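Local structure of putative tagatose-6-phosphate ketose/aldose isomerase (Escherichia coli, 3C3J) at residues Ile56-Ala61 with Ile108-Ser113. The protein is of unknown specific function but belongs to the SIS-domain proteins, with two such domains in one chain. Sequence-based numbering, arbitrary orientation.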
ATOM      1  N   ILE A  56      -8.678  -6.558  15.496  1.00 14.51           N
ATOM      2  CA  ILE A  56      -8.509  -5.151  15.820  1.00 13.51           C
ATOM      3  C   ILE A  56      -8.113  -4.464  14.515  1.00 13.43           C
ATOM      4  O   ILE A  56      -7.109  -4.802  13.923  1.00 13.89           O
ATOM      5  CB  ILE A  56      -7.444  -4.900  16.897  1.00 13.37           C
ATOM      6  CG1 ILE A  56      -7.687  -5.738  18.172  1.00 13.50           C
ATOM      7  CG2 ILE A  56      -7.373  -3.419  17.234  1.00 13.54           C
ATOM      8  CD1 ILE A  56      -6.583  -5.602  19.192  1.00 15.61           C
ATOM      9  N   ILE A  57      -8.924  -3.516  14.061  1.00 11.88           N
ATOM     10  CA  ILE A  57      -8.636  -2.804  12.825  1.00 11.86           C
ATOM     11  C   ILE A  57      -8.334  -1.355  13.142  1.00 11.47           C
ATOM     12  O   ILE A  57      -9.127  -0.688  13.802  1.00 11.14           O
ATOM     13  CB  ILE A  57      -9.790  -2.922  11.803  1.00 11.37           C
ATOM     14  CG1 ILE A  57      -9.898  -4.359  11.320  1.00 11.65           C
ATOM     15  CG2 ILE A  57      -9.576  -1.964  10.599  1.00 11.92           C
ATOM     16  CD1 ILE A  57     -11.065  -4.652  10.362  1.00 11.08           C
ATOM     17  N   LEU A  58      -7.194  -0.870  12.672  1.00 11.20           N
ATOM     18  CA  LEU A  58      -6.861   0.550  12.749  1.00 11.89           C
ATOM     19  C   LEU A  58      -7.317   1.200  11.445  1.00 12.77           C
ATOM     20  O   LEU A  58      -6.926   0.778  10.365  1.00 12.48           O
ATOM     21  CB  LEU A  58      -5.351   0.737  12.918  1.00 12.62           C
ATOM     22  CG  LEU A  58      -4.799   0.647  14.323  1.00 13.37           C
ATOM     23  CD1 LEU A  58      -5.019  -0.742  14.935  1.00 14.36           C
ATOM     24  CD2 LEU A  58      -3.321   1.053  14.328  1.00 12.74           C
ATOM     25  N   THR A  59      -8.146   2.230  11.544  1.00 13.24           N
ATOM     26  CA  THR A  59      -8.698   2.853  10.353  1.00 13.29           C
ATOM     27  C   THR A  59      -8.640   4.387  10.397  1.00 12.82           C
ATOM     28  O   THR A  59      -8.860   5.010  11.442  1.00 13.48           O
ATOM     29  CB  THR A  59     -10.149   2.351  10.090  1.00 14.08           C
ATOM     30  OG1 THR A  59     -10.535   2.689   8.753  1.00 16.53           O
ATOM     31  CG2 THR A  59     -11.175   2.953  11.126  1.00 13.14           C
ATOM     32  N   GLY A  60      -8.327   4.972   9.249  1.00 13.32           N
ATOM     33  CA  GLY A  60      -8.351   6.412   9.036  1.00 13.06           C
ATOM     34  C   GLY A  60      -8.312   6.679   7.530  1.00 13.03           C
ATOM     35  O   GLY A  60      -8.132   5.742   6.727  1.00 12.46           O
ATOM     36  N   ALA A  61      -8.499   7.943   7.149  1.00 13.93           N
ATOM     37  CA  ALA A  61      -8.411   8.369   5.756  1.00 14.37           C
ATOM     38  C   ALA A  61      -7.158   9.202   5.547  1.00 15.00           C
ATOM     39  O   ALA A  61      -6.736   9.913   6.448  1.00 15.50           O
ATOM     40  CB  ALA A  61      -9.637   9.204   5.400  1.00 14.35           C
ATOM     41  N   ILE A 108     -10.445   0.828  15.776  1.00 12.70           N
ATOM     42  CA  ILE A 108      -9.724   2.007  16.253  1.00 12.86           C
ATOM     43  C   ILE A 108      -9.801   3.068  15.144  1.00 12.55           C
ATOM     44  O   ILE A 108      -9.209   2.910  14.079  1.00 12.90           O
ATOM     45  CB  ILE A 108      -8.280   1.671  16.612  1.00 13.07           C
ATOM     46  CG1 ILE A 108      -8.250   0.571  17.678  1.00 15.82           C
ATOM     47  CG2 ILE A 108      -7.548   2.929  17.135  1.00 13.55           C
ATOM     48  CD1 ILE A 108      -6.959  -0.169  17.689  1.00 17.59           C
ATOM     49  N   SER A 109     -10.607   4.099  15.366  1.00 12.46           N
ATOM     50  CA  SER A 109     -10.907   5.088  14.322  1.00 13.40           C
ATOM     51  C   SER A 109     -10.103   6.348  14.619  1.00 14.20           C
ATOM     52  O   SER A 109     -10.299   6.969  15.650  1.00 15.62           O
ATOM     53  CB  SER A 109     -12.407   5.423  14.309  1.00 13.61           C
ATOM     54  OG  SER A 109     -13.213   4.371  13.764  1.00 15.01           O
ATOM     55  N   PHE A 110      -9.197   6.716  13.717  1.00 14.30           N
ATOM     56  CA  PHE A 110      -8.473   7.975  13.779  1.00 14.68           C
ATOM     57  C   PHE A 110      -9.188   9.061  12.984  1.00 15.63           C
ATOM     58  O   PHE A 110      -9.560   8.857  11.838  1.00 16.77           O
ATOM     59  CB  PHE A 110      -7.067   7.778  13.207  1.00 14.40           C
ATOM     60  CG  PHE A 110      -6.246   6.799  13.964  1.00 14.01           C
ATOM     61  CD1 PHE A 110      -5.757   7.115  15.215  1.00 14.11           C
ATOM     62  CD2 PHE A 110      -5.949   5.548  13.428  1.00 15.11           C
ATOM     63  CE1 PHE A 110      -4.985   6.221  15.926  1.00 13.90           C
ATOM     64  CE2 PHE A 110      -5.169   4.627  14.152  1.00 17.09           C
ATOM     65  CZ  PHE A 110      -4.695   4.965  15.399  1.00 15.62           C
ATOM     66  N   GLY A 111      -9.367  10.229  13.581  1.00 16.90           N
ATOM     67  CA  GLY A 111      -9.886  11.389  12.835  1.00 17.45           C
ATOM     68  C   GLY A 111      -9.561  12.681  13.551  1.00 18.72           C
ATOM     69  O   GLY A 111      -9.857  12.836  14.744  1.00 19.44           O
ATOM     70  N   ARG A 112      -8.926  13.597  12.841  1.00 19.40           N
ATOM     71  CA  ARG A 112      -8.617  14.913  13.379  1.00 21.09           C
ATOM     72  C   ARG A 112      -9.913  15.646  13.762  1.00 21.21           C
ATOM     73  O   ARG A 112     -10.108  15.983  14.925  1.00 22.32           O
ATOM     74  CB  ARG A 112      -7.778  15.712  12.378  1.00 20.86           C
ATOM     75  CG  ARG A 112      -7.591  17.175  12.791  1.00 21.14           C
ATOM     76  CD  ARG A 112      -6.839  18.017  11.807  1.00 22.03           C
ATOM     77  NE  ARG A 112      -7.150  17.795  10.398  1.00 22.06           N
ATOM     78  CZ  ARG A 112      -6.605  18.498   9.403  1.00 21.88           C
ATOM     79  NH1 ARG A 112      -5.803  19.524   9.657  1.00 20.41           N
ATOM     80  NH2 ARG A 112      -6.889  18.202   8.144  1.00 23.04           N
ATOM     81  N   SER A 113     -10.819  15.831  12.812  1.00 21.58           N
ATOM     82  CA  SER A 113     -12.092  16.517  13.085  1.00 21.21           C
ATOM     83  C   SER A 113     -13.156  15.630  13.702  1.00 21.21           C
ATOM     84  O   SER A 113     -14.049  16.123  14.373  1.00 21.09           O
ATOM     85  CB  SER A 113     -12.660  17.122  11.798  1.00 22.22           C
ATOM     86  OG  SER A 113     -13.225  16.128  10.944  1.00 21.33           O
TER
HETATM   87  O   HOH W   1      -9.602   9.652   9.214  1.00 16.83           O
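With CG1 of Ile108 anti to its carbonyl carbon (chi1 -58°) and the chain extended beyond it, CD1 is carried against two side chains of the neighbouring strand: CD1 of Ile108 lies 3.3 Å from CG2 of Ile56 and 3.4 Å from CD1 of Leu58, both tighter than ordinary van der Waals spacing. The Leu58 and Ile108 side chains lie alongside each other and head in the same direction. Phe110, on the same face, brings its CE2 edge to Leu58, with CG of Leu58 near the ring plane and 4.0 Å from CE2; helix 174-187 covers this apolar face through Cys183, Met179 and Phe187. The opposite face carries Thr59 and Ser109, where CG2 of Thr59 meets OG of Ser109 at 3.6 Å, while OG1 of Thr59 is hydrogen-bonded to the carbonyl of Val86. The strands run parallel, 9° apart, and three nearly straight backbone bonds fix their register: Ile108 N to Ile57 O and Thr59 N to Ile108 O, both 2.8 Å, and Phe110 N to Thr59 O (2.9 Å). Past the last of these, a water extends the link, accepting from Ala61 N and donating to Phe110 O at 2.7 Å. Strand 55-59 sits between strands 82-85 and 105-111, in the 2-1-3-4-5 order of a five-stranded parallel sheet with helices between its strands, the alpha/beta core characteristic of an SIS domain.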